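Local coordinates for protein mannan endo-1,4-beta-mannosidase (Bacillus subtilis, PDB 3CBW) that hydrolyses internal beta-1,4 linkages of mannan, galactomannan and glucomannan, as a secreted endo-acting mannanase used in glucomannan degradation, at residues A71-D76 with M100-N105; S94-L99 with Q160-Q165; D132-I137 with K201-K206; R147-L152 with Y208-D213. The protein carries 3 engineered substitutions. One frame throughout, in Å; residues are numbered along the deposited sequence.

Interaction 1 (A71-D76 with M100-N105); sequences AIYGCD and MSYWKN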
# COMPACT_ATOMS: atom_id res chain seq x y z
N ALA A 71 -1.80 10.25 -9.28
CA ALA A 71 -3.11 9.61 -9.31
C ALA A 71 -3.50 9.03 -7.95
O ALA A 71 -4.67 9.13 -7.54
CB ALA A 71 -3.17 8.54 -10.39
N ILE A 72 -2.54 8.44 -7.24
CA ILE A 72 -2.76 7.84 -5.94
C ILE A 72 -2.11 8.68 -4.85
O ILE A 72 -0.97 9.14 -5.01
CB ILE A 72 -2.19 6.41 -5.92
CG1 ILE A 72 -2.94 5.54 -6.93
CG2 ILE A 72 -2.24 5.81 -4.50
CD1 ILE A 72 -2.24 4.25 -7.25
N TYR A 73 -2.84 8.90 -3.76
CA TYR A 73 -2.27 9.64 -2.63
C TYR A 73 -2.41 8.80 -1.38
O TYR A 73 -3.49 8.29 -1.07
CB TYR A 73 -2.94 11.00 -2.45
CG TYR A 73 -2.04 12.03 -1.82
CD1 TYR A 73 -0.82 12.37 -2.40
CD2 TYR A 73 -2.42 12.71 -0.67
CE1 TYR A 73 0.01 13.34 -1.84
CE2 TYR A 73 -1.59 13.70 -0.10
CZ TYR A 73 -0.39 14.01 -0.70
OH TYR A 73 0.43 14.98 -0.17
N GLY A 74 -1.28 8.63 -0.68
CA GLY A 74 -1.24 7.74 0.46
C GLY A 74 -1.26 8.44 1.80
O GLY A 74 -0.70 9.53 1.96
N CYS A 75 -1.89 7.78 2.78
CA CYS A 75 -1.80 8.18 4.18
C CYS A 75 -1.52 6.95 5.02
O CYS A 75 -1.89 5.84 4.64
CB CYS A 75 -3.12 8.83 4.66
SG CYS A 75 -3.32 9.06 6.51
N ASP A 76 -0.86 7.14 6.16
CA ASP A 76 -0.67 6.04 7.10
C ASP A 76 -1.31 6.46 8.41
O ASP A 76 -0.97 7.50 8.98
CB ASP A 76 0.82 5.71 7.23
CG ASP A 76 1.08 4.41 7.95
OD1 ASP A 76 0.64 4.25 9.11
OD2 ASP A 76 1.77 3.55 7.35
N MET A 100 -10.88 11.39 0.87
CA MET A 100 -12.18 11.44 0.21
C MET A 100 -12.20 12.50 -0.89
O MET A 100 -12.69 12.27 -1.99
CB MET A 100 -13.28 11.70 1.23
CG MET A 100 -13.41 10.61 2.30
SD MET A 100 -14.70 10.84 3.56
CE MET A 100 -15.14 12.54 3.16
N SER A 101 -11.62 13.66 -0.59
CA SER A 101 -11.54 14.74 -1.57
C SER A 101 -10.68 14.34 -2.75
O SER A 101 -10.96 14.73 -3.89
CB SER A 101 -10.99 16.00 -0.93
OG SER A 101 -11.84 16.47 0.10
N TYR A 102 -9.63 13.56 -2.49
CA TYR A 102 -8.75 13.13 -3.56
C TYR A 102 -9.51 12.27 -4.56
O TYR A 102 -9.36 12.45 -5.78
CB TYR A 102 -7.51 12.39 -3.03
CG TYR A 102 -6.27 12.70 -3.84
CD1 TYR A 102 -5.81 11.83 -4.82
CD2 TYR A 102 -5.57 13.88 -3.63
CE1 TYR A 102 -4.68 12.14 -5.58
CE2 TYR A 102 -4.43 14.19 -4.36
CZ TYR A 102 -3.99 13.32 -5.34
OH TYR A 102 -2.88 13.66 -6.07
N TRP A 103 -10.33 11.35 -4.06
CA TRP A 103 -11.21 10.54 -4.90
C TRP A 103 -12.21 11.41 -5.68
O TRP A 103 -12.36 11.25 -6.90
CB TRP A 103 -11.96 9.50 -4.07
CG TRP A 103 -13.07 8.84 -4.83
CD1 TRP A 103 -14.41 9.08 -4.69
CD2 TRP A 103 -12.94 7.86 -5.86
NE1 TRP A 103 -15.12 8.30 -5.57
CE2 TRP A 103 -14.24 7.54 -6.30
CE3 TRP A 103 -11.85 7.21 -6.45
CZ2 TRP A 103 -14.47 6.62 -7.31
CZ3 TRP A 103 -12.09 6.29 -7.45
CH2 TRP A 103 -13.40 6.00 -7.86
N LYS A 104 -12.88 12.31 -4.98
CA LYS A 104 -13.83 13.24 -5.62
C LYS A 104 -13.19 13.98 -6.78
O LYS A 104 -13.82 14.20 -7.82
CB LYS A 104 -14.35 14.23 -4.58
CG LYS A 104 -15.26 15.34 -5.10
CD LYS A 104 -16.64 14.82 -5.48
CE LYS A 104 -17.61 15.97 -5.73
NZ LYS A 104 -18.05 16.62 -4.45
N ASN A 105 -11.92 14.35 -6.62
CA ASN A 105 -11.20 15.15 -7.58
C ASN A 105 -10.31 14.38 -8.55
O ASN A 105 -9.43 14.95 -9.20
CB ASN A 105 -10.43 16.26 -6.88
CG ASN A 105 -11.35 17.30 -6.30
OD1 ASN A 105 -12.13 17.92 -7.02
ND2 ASN A 105 -11.28 17.49 -5.00

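Interaction 2 (S94-L99 with Q160-Q165); sequences SCNGDL and QELENQ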
# COMPACT_ATOMS: atom_id res chain seq x y z
N SER A 94 -7.52 11.40 10.87
CA SER A 94 -7.90 12.74 10.42
C SER A 94 -7.55 13.05 8.96
O SER A 94 -8.09 14.01 8.41
CB SER A 94 -7.33 13.81 11.35
OG SER A 94 -5.92 13.86 11.29
N CYS A 95 -6.67 12.26 8.35
CA CYS A 95 -6.36 12.42 6.93
C CYS A 95 -7.53 12.02 6.03
O CYS A 95 -7.51 12.30 4.84
CB CYS A 95 -5.13 11.59 6.56
SG CYS A 95 -5.34 9.77 6.76
N ASN A 96 -8.56 11.39 6.59
CA ASN A 96 -9.70 10.90 5.81
C ASN A 96 -10.33 11.94 4.90
O ASN A 96 -10.62 11.65 3.75
CB ASN A 96 -10.79 10.35 6.72
CG ASN A 96 -10.56 8.91 7.11
OD1 ASN A 96 -9.67 8.24 6.61
ND2 ASN A 96 -11.41 8.41 8.00
N GLY A 97 -10.58 13.15 5.40
CA GLY A 97 -11.20 14.19 4.59
C GLY A 97 -10.46 14.40 3.28
O GLY A 97 -11.06 14.44 2.20
N ASP A 98 -9.14 14.54 3.37
CA ASP A 98 -8.29 14.73 2.20
C ASP A 98 -8.30 13.52 1.26
O ASP A 98 -8.25 13.68 0.04
CB ASP A 98 -6.86 15.07 2.61
CG ASP A 98 -6.73 16.51 3.08
OD1 ASP A 98 -7.55 17.37 2.67
OD2 ASP A 98 -5.81 16.80 3.86
N LEU A 99 -8.39 12.32 1.83
CA LEU A 99 -8.47 11.13 0.99
C LEU A 99 -9.78 11.07 0.20
O LEU A 99 -9.79 10.73 -0.98
CB LEU A 99 -8.31 9.88 1.84
CG LEU A 99 -7.00 9.69 2.62
CD1 LEU A 99 -7.01 8.38 3.37
CD2 LEU A 99 -5.76 9.78 1.73
N GLN A 160 -14.58 3.26 7.80
CA GLN A 160 -16.01 3.40 7.61
C GLN A 160 -16.38 4.79 7.08
O GLN A 160 -17.30 4.92 6.29
CB GLN A 160 -16.73 3.15 8.94
CG GLN A 160 -18.23 3.25 8.88
CD GLN A 160 -18.84 2.13 8.10
OE1 GLN A 160 -18.50 0.96 8.29
NE2 GLN A 160 -19.77 2.48 7.21
N GLU A 161 -15.66 5.81 7.53
CA GLU A 161 -15.94 7.17 7.08
C GLU A 161 -15.81 7.28 5.56
O GLU A 161 -16.63 7.90 4.88
CB GLU A 161 -15.03 8.17 7.78
CG GLU A 161 -15.39 9.60 7.44
CD GLU A 161 -14.50 10.63 8.10
OE1 GLU A 161 -13.51 10.27 8.79
OE2 GLU A 161 -14.81 11.83 7.90
N LEU A 162 -14.79 6.63 5.00
CA LEU A 162 -14.58 6.63 3.55
C LEU A 162 -15.65 5.79 2.85
O LEU A 162 -16.16 6.19 1.80
CB LEU A 162 -13.17 6.13 3.21
CG LEU A 162 -12.03 6.84 3.97
CD1 LEU A 162 -10.73 6.08 3.83
CD2 LEU A 162 -11.87 8.27 3.56
N GLU A 163 -16.01 4.66 3.44
CA GLU A 163 -17.03 3.79 2.86
C GLU A 163 -18.37 4.50 2.74
O GLU A 163 -19.11 4.27 1.78
CB GLU A 163 -17.17 2.53 3.70
CG GLU A 163 -18.00 1.47 3.02
CD GLU A 163 -18.35 0.33 3.92
OE1 GLU A 163 -18.18 0.48 5.15
OE2 GLU A 163 -18.79 -0.71 3.39
N ASN A 164 -18.68 5.36 3.70
CA ASN A 164 -19.95 6.11 3.71
C ASN A 164 -20.10 7.04 2.52
O ASN A 164 -21.23 7.42 2.16
CB ASN A 164 -20.10 6.89 5.01
CG ASN A 164 -20.37 6.00 6.21
OD1 ASN A 164 -20.73 4.84 6.06
ND2 ASN A 164 -20.21 6.55 7.41
N GLN A 165 -18.98 7.41 1.90
CA GLN A 165 -19.02 8.22 0.68
C GLN A 165 -18.69 7.38 -0.56
O GLN A 165 -18.44 7.94 -1.63
CB GLN A 165 -18.07 9.41 0.79
CG GLN A 165 -18.45 10.42 1.85
CD GLN A 165 -19.41 11.45 1.30
OE1 GLN A 165 -20.61 11.19 1.18
NE2 GLN A 165 -18.89 12.63 0.96

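Interaction 3 (D132-I137 with K201-K206); sequences DQYKKI and KQLYKK. Engineered in segment 132-137: Lys136 (natural residue Asn).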
# COMPACT_ATOMS: atom_id res chain seq x y z
N ASP A 132 6.18 -17.35 20.04
CA ASP A 132 5.25 -17.50 21.15
C ASP A 132 4.49 -16.19 21.42
O ASP A 132 3.28 -16.22 21.68
CB ASP A 132 5.97 -17.97 22.42
CG ASP A 132 6.32 -19.46 22.41
OD1 ASP A 132 5.87 -20.21 21.51
OD2 ASP A 132 7.06 -19.89 23.32
N GLN A 133 5.18 -15.05 21.34
CA GLN A 133 4.52 -13.76 21.48
C GLN A 133 3.54 -13.49 20.33
O GLN A 133 2.43 -12.99 20.54
CB GLN A 133 5.55 -12.64 21.54
CG GLN A 133 6.32 -12.59 22.85
CD GLN A 133 7.43 -11.57 22.81
OE1 GLN A 133 8.29 -11.59 21.93
NE2 GLN A 133 7.41 -10.65 23.76
N TYR A 134 3.97 -13.84 19.12
CA TYR A 134 3.14 -13.66 17.92
C TYR A 134 1.85 -14.50 18.03
O TYR A 134 0.77 -14.04 17.67
CB TYR A 134 3.97 -14.08 16.71
CG TYR A 134 3.68 -13.41 15.38
CD1 TYR A 134 4.67 -12.66 14.75
CD2 TYR A 134 2.47 -13.60 14.71
CE1 TYR A 134 4.47 -12.09 13.50
CE2 TYR A 134 2.26 -13.03 13.45
CZ TYR A 134 3.26 -12.27 12.86
OH TYR A 134 3.04 -11.72 11.62
N LYS A 135 1.97 -15.72 18.54
CA LYS A 135 0.79 -16.57 18.75
C LYS A 135 -0.21 -15.91 19.68
O LYS A 135 -1.42 -16.03 19.47
CB LYS A 135 1.17 -17.95 19.29
CG LYS A 135 1.79 -18.87 18.26
CD LYS A 135 2.38 -20.11 18.92
CE LYS A 135 2.71 -21.16 17.87
NZ LYS A 135 1.48 -21.83 17.36
N LYS A 136 0.27 -15.24 20.73
CA LYS A 136 -0.62 -14.55 21.66
C LYS A 136 -1.40 -13.43 20.97
O LYS A 136 -2.58 -13.24 21.23
CB LYS A 136 0.15 -14.01 22.85
CG LYS A 136 0.72 -15.10 23.75
CD LYS A 136 1.50 -14.52 24.92
CE LYS A 136 1.96 -15.61 25.88
NZ LYS A 136 2.66 -15.01 27.05
N ILE A 137 -0.72 -12.69 20.10
CA ILE A 137 -1.35 -11.60 19.35
C ILE A 137 -2.53 -12.10 18.51
O ILE A 137 -3.52 -11.39 18.35
CB ILE A 137 -0.30 -10.88 18.45
CG1 ILE A 137 0.74 -10.17 19.34
CG2 ILE A 137 -0.98 -9.93 17.44
CD1 ILE A 137 1.95 -9.58 18.60
N LYS A 201 0.56 -15.35 7.80
CA LYS A 201 -0.64 -15.59 7.01
C LYS A 201 -1.88 -15.53 7.89
O LYS A 201 -2.89 -14.96 7.49
CB LYS A 201 -0.56 -16.91 6.24
CG LYS A 201 0.49 -16.93 5.16
CD LYS A 201 0.54 -18.29 4.53
CE LYS A 201 1.78 -18.50 3.72
NZ LYS A 201 1.94 -19.94 3.44
N GLN A 202 -1.80 -16.11 9.08
CA GLN A 202 -2.90 -16.06 10.04
C GLN A 202 -3.23 -14.62 10.44
O GLN A 202 -4.40 -14.26 10.53
CB GLN A 202 -2.56 -16.89 11.26
CG GLN A 202 -2.51 -18.38 10.97
CD GLN A 202 -2.03 -19.19 12.15
OE1 GLN A 202 -2.58 -19.09 13.24
NE2 GLN A 202 -0.98 -19.98 11.95
N LEU A 203 -2.20 -13.80 10.64
CA LEU A 203 -2.41 -12.41 11.03
C LEU A 203 -3.06 -11.60 9.90
O LEU A 203 -3.98 -10.81 10.14
CB LEU A 203 -1.09 -11.78 11.47
CG LEU A 203 -1.16 -10.33 11.94
CD1 LEU A 203 -2.03 -10.16 13.19
CD2 LEU A 203 0.24 -9.80 12.21
N TYR A 204 -2.59 -11.80 8.68
CA TYR A 204 -3.17 -11.12 7.54
C TYR A 204 -4.65 -11.50 7.42
O TYR A 204 -5.51 -10.63 7.26
CB TYR A 204 -2.40 -11.46 6.28
CG TYR A 204 -2.85 -10.68 5.07
CD1 TYR A 204 -2.05 -9.69 4.51
CD2 TYR A 204 -4.07 -10.97 4.47
CE1 TYR A 204 -2.48 -8.99 3.37
CE2 TYR A 204 -4.51 -10.29 3.38
CZ TYR A 204 -3.73 -9.30 2.84
OH TYR A 204 -4.21 -8.69 1.71
N LYS A 205 -4.95 -12.80 7.52
CA LYS A 205 -6.33 -13.26 7.41
C LYS A 205 -7.19 -12.74 8.56
O LYS A 205 -8.36 -12.44 8.37
CB LYS A 205 -6.39 -14.77 7.34
CG LYS A 205 -5.79 -15.33 6.07
CD LYS A 205 -5.92 -16.83 6.12
CE LYS A 205 -5.03 -17.53 5.15
NZ LYS A 205 -5.10 -18.99 5.43
N LYS A 206 -6.61 -12.62 9.75
CA LYS A 206 -7.32 -12.06 10.90
C LYS A 206 -7.74 -10.61 10.62
O LYS A 206 -8.87 -10.20 10.90
CB LYS A 206 -6.43 -12.14 12.13
CG LYS A 206 -7.02 -11.58 13.41
CD LYS A 206 -6.08 -11.90 14.57
CE LYS A 206 -6.62 -11.42 15.87
NZ LYS A 206 -7.61 -12.38 16.46

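Interaction 4 (R147-L152 with Y208-D213); sequences RLNAML and YHYMTD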
# COMPACT_ATOMS: atom_id res chain seq x y z
N ARG A 147 -5.14 -5.92 22.52
CA ARG A 147 -4.45 -4.72 22.03
C ARG A 147 -4.53 -4.64 20.51
O ARG A 147 -4.82 -3.58 19.95
CB ARG A 147 -2.98 -4.74 22.46
CG ARG A 147 -2.74 -4.40 23.92
CD ARG A 147 -1.27 -4.63 24.19
NE ARG A 147 -0.93 -4.56 25.61
CZ ARG A 147 -0.01 -5.32 26.20
NH1 ARG A 147 0.66 -6.25 25.52
NH2 ARG A 147 0.20 -5.17 27.50
N LEU A 148 -4.31 -5.77 19.85
CA LEU A 148 -4.45 -5.79 18.39
C LEU A 148 -5.86 -5.36 17.98
O LEU A 148 -6.04 -4.45 17.16
CB LEU A 148 -4.14 -7.17 17.80
CG LEU A 148 -4.37 -7.28 16.28
CD1 LEU A 148 -3.45 -6.35 15.48
CD2 LEU A 148 -4.19 -8.72 15.84
N ASN A 149 -6.87 -5.97 18.60
CA ASN A 149 -8.25 -5.66 18.25
C ASN A 149 -8.66 -4.22 18.54
O ASN A 149 -9.44 -3.64 17.79
CB ASN A 149 -9.20 -6.68 18.86
CG ASN A 149 -9.13 -8.02 18.16
OD1 ASN A 149 -8.78 -8.09 16.98
ND2 ASN A 149 -9.48 -9.08 18.88
N ALA A 150 -8.09 -3.62 19.59
CA ALA A 150 -8.33 -2.21 19.88
C ALA A 150 -7.83 -1.31 18.75
O ALA A 150 -8.49 -0.34 18.35
CB ALA A 150 -7.70 -1.80 21.20
N MET A 151 -6.65 -1.63 18.22
CA MET A 151 -6.13 -0.90 17.06
C MET A 151 -7.01 -1.12 15.83
O MET A 151 -7.36 -0.18 15.12
CB MET A 151 -4.70 -1.33 16.74
CG MET A 151 -3.63 -0.92 17.78
SD MET A 151 -1.86 -1.16 17.26
CE MET A 151 -1.84 -2.95 17.02
N LEU A 152 -7.36 -2.37 15.57
CA LEU A 152 -8.16 -2.68 14.39
C LEU A 152 -9.51 -1.98 14.45
O LEU A 152 -10.01 -1.52 13.43
CB LEU A 152 -8.34 -4.19 14.23
CG LEU A 152 -7.06 -5.03 14.05
CD1 LEU A 152 -7.42 -6.48 13.79
CD2 LEU A 152 -6.16 -4.48 12.95
N TYR A 208 -8.01 -9.30 7.55
CA TYR A 208 -8.98 -9.38 6.46
C TYR A 208 -10.39 -9.67 7.02
O TYR A 208 -11.36 -9.01 6.65
CB TYR A 208 -8.58 -10.44 5.42
CG TYR A 208 -9.61 -10.56 4.32
CD1 TYR A 208 -9.53 -9.77 3.17
CD2 TYR A 208 -10.71 -11.42 4.46
CE1 TYR A 208 -10.50 -9.86 2.17
CE2 TYR A 208 -11.70 -11.49 3.47
CZ TYR A 208 -11.57 -10.72 2.33
OH TYR A 208 -12.54 -10.78 1.34
N HIS A 209 -10.49 -10.65 7.91
CA HIS A 209 -11.80 -11.02 8.46
C HIS A 209 -12.36 -9.96 9.38
O HIS A 209 -13.57 -9.73 9.37
CB HIS A 209 -11.73 -12.38 9.15
CG HIS A 209 -11.53 -13.50 8.19
ND1 HIS A 209 -10.58 -14.49 8.38
CD2 HIS A 209 -12.13 -13.76 7.01
CE1 HIS A 209 -10.63 -15.32 7.35
NE2 HIS A 209 -11.56 -14.90 6.51
N TYR A 210 -11.50 -9.29 10.15
CA TYR A 210 -11.98 -8.22 11.00
C TYR A 210 -12.58 -7.11 10.14
O TYR A 210 -13.69 -6.63 10.40
CB TYR A 210 -10.84 -7.66 11.85
CG TYR A 210 -11.31 -6.75 12.96
CD1 TYR A 210 -11.49 -7.24 14.24
CD2 TYR A 210 -11.57 -5.40 12.72
CE1 TYR A 210 -11.93 -6.43 15.28
CE2 TYR A 210 -12.01 -4.56 13.76
CZ TYR A 210 -12.19 -5.10 15.04
OH TYR A 210 -12.62 -4.33 16.10
N MET A 211 -11.85 -6.67 9.12
CA MET A 211 -12.31 -5.55 8.31
C MET A 211 -13.52 -5.92 7.45
O MET A 211 -14.47 -5.16 7.35
CB MET A 211 -11.18 -5.03 7.42
CG MET A 211 -10.00 -4.41 8.18
SD MET A 211 -10.41 -3.05 9.41
CE MET A 211 -8.86 -3.13 10.41
N THR A 212 -13.47 -7.09 6.82
CA THR A 212 -14.47 -7.48 5.84
C THR A 212 -15.73 -8.02 6.52
O THR A 212 -16.84 -7.60 6.19
CB THR A 212 -13.88 -8.52 4.87
OG1 THR A 212 -12.68 -7.98 4.30
CG2 THR A 212 -14.85 -8.88 3.78
N ASP A 213 -15.56 -8.93 7.47
CA ASP A 213 -16.71 -9.61 8.06
C ASP A 213 -17.19 -8.92 9.33
O ASP A 213 -18.34 -8.48 9.38
CB ASP A 213 -16.38 -11.08 8.28
CG ASP A 213 -16.11 -11.81 6.98
OD1 ASP A 213 -16.76 -11.47 5.96
OD2 ASP A 213 -15.25 -12.71 6.98

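Interaction 1 (A71-D76 with M100-N105)
Tyr73 and Tyr102 meet inside a beta-alpha-beta unit of the TIM barrel, where strand 72-79 is covered by helix 96-104 before the chain returns in strand 108-114. The principal apolar contact is a CH-pi interaction: CB of Tyr73 sits over the centre of the Tyr102 ring, 3.7 Å from its centroid and only 7° off the ring normal. Beyond CB the two rings are nearly parallel, with planes 17° apart, but slid so far along each other that they barely overlap. With CG of Tyr73 turned anti to the backbone N (chi1 -152°), its ring leaves the helix and carries OH to the carbonyl of Ser55, just before helix 57-66, and to the backbone N of Ala59 in its first turn.

The hydroxyl of Tyr102 is hydrogen-bonded to the carbonyl of Pro70, just ahead of the strand, so the side chain is held at its far end as well as over its face. Lys331 makes a separate cation-pi contact with the ring. A leucine at Tyr102 would probably leave the Pro70 carbonyl without this partner and uncover CB of Tyr73, opening a gap between helix and strand. The carbonyl of Ala71, the residue just before the strand, approaches the ring edge in its plane, with O of Ala71 3.6 Å from CE1 of Tyr102.

Interaction 2 (S94-L99 with Q160-Q165)
Between segments 94-99 and 160-165 the backbones are nearest at Asn96 and Leu162, whose CA atoms are 6.9 Å apart. Both helices, 96-104 and 143-163, belong to the outer layer of the TIM barrel, and this contact joins them side by side over strands 72-79 and 108-114. The polar part is one nearly straight hydrogen bond, from ND2 of Asn96 to OE1 of Glu161, 2.9 Å long with an angle of 169° at the hydrogen. It leaves Asn96 in the plane of the amide but reaches the carboxylate from above its plane, the two flat groups being turned 76° apart. Glu161 gets there as an extended arm, its CG anti to the backbone N (chi1 -175°).

Two further bonds fix the rotation of the buried amide: ND2 also donates to the carbonyl of Gly158, and OD1 is bonded to the hydroxyl of Tyr77. A leucine in place of Asn96 would probably take from Glu161 its cross-helix bond and leave the Gly158 carbonyl and Tyr77 hydroxyl without their amide partner beside a buried contact. Beside this polar cluster Leu162 inserts its branched end between the helices, CD1 lying 3.7 Å from OD1 of Asn96. The other methyl faces the backbone of helix 96-104 and a second leucine: CD2 of Leu162 is 3.6 Å from O of Asn96 and 4.3 Å from CB of Leu99.

Interaction 3 (D132-I137 with K201-K206)
Leu203 reaches from helix 194-214 toward helix 131-138, where its CB and one methyl meet Tyr134 and the other methyl meets Ile137. CB lies beside the far end of Tyr134, 4.1 Å from both CE2 and OH of that residue. Because CG stands anti to the backbone N (chi1 -178°), the branch is directed toward helix 131-138 and its two methyls part company. CD2 takes the tyrosine, 3.4 Å from OH of Tyr134 and 4.0 Å from its CZ, the two side chains crossing at about a right angle. That hydroxyl is not left to the methyl alone, since it is hydrogen-bonded to the carbonyl of Trp184. CD1 turns to the other neighbour, 4.4 Å from CG2 of Ile137. The two helices belong to the outer layer of the TIM barrel; these short segments run nearly parallel, at 19°, with axes 10.8 Å apart, and helix 143-163 adds Leu148 to the same apolar cluster. One turn farther on, Lys206 lays its aliphatic chain past the end of helix 131-138, CE standing 4.0 Å from O of Ile137. A bend at its last torsion (chi4 82°) brings NZ to hydrogen bonds with the carbonyl of Leu138 and the hydroxyl of Ser140.

Interaction 4 (R147-L152 with Y208-D213)
Tyr210 and Met211, consecutive residues of helix 194-214, divide Leu152 of helix 143-163 between them. Tyr210 comes first and makes the broadest contact: one face of its ring receives CB of Leu152, 3.8 Å from the centroid and 16° off the ring normal, a CH-pi contact displaced toward the rim on the CE2 side. CD1 of Leu152 reaches back to the root of the ring, 4.0 Å from CG of Tyr210. The ring also meets Asn149, crossing it obliquely: OD1 of Asn149 is 3.9 Å from CD1 of Tyr210, and OH of the tyrosine is near O of Asn149. Asn149 spends its ND2 elsewhere, on the hydroxyl of Ser140.

Met211 follows and approaches Leu152 from another direction. Its chain bends at chi2 (-54°), which swings the thioether round and lets the terminal methyl close on the leucine: CE of Met211 is 3.6 Å from O of Leu152 and 3.9 Å from its CD2. The same side chain also packs on Ile155, Ala156 and Leu159 farther along helix 143-163, and on Leu220 and Trp222 of strand 220-224. At Thr212 the contact has passed, and its OG1 turns back to the helix itself, donating to O of Tyr208 from the face opposite to the one the backbone N of Thr212 uses.

The segment axes are inclined at 38° and approach to 11.3 Å, in the side-by-side packing of neighbouring outer helices around a TIM barrel.

In the fold
Interaction 1 joins a strand of the TIM barrel to its helix; the other three are contacts between outer helices. Interactions 1 and 2, with centres about 10 Å apart, share helix 96-104 and are tied by the Cys75-Cys95 disulfide. Interactions 3 and 4, centres about 12 Å apart, share helix 194-214 and meet where Leu148 packs on Leu203 and Lys206. Helix 143-163 joins the pairs, serving interactions 2 and 4, centres about 18 Å apart. Interaction 1 closes before 3 and 4 open; the segments of 2 alternate with those of 1, 3 and 4, and those of 3 with those of 4. Interactions 1 and 3 lie on opposite sides of the chain's centre, with helices 96-104, 131-138, 143-163 and 194-214 following one another in the chain.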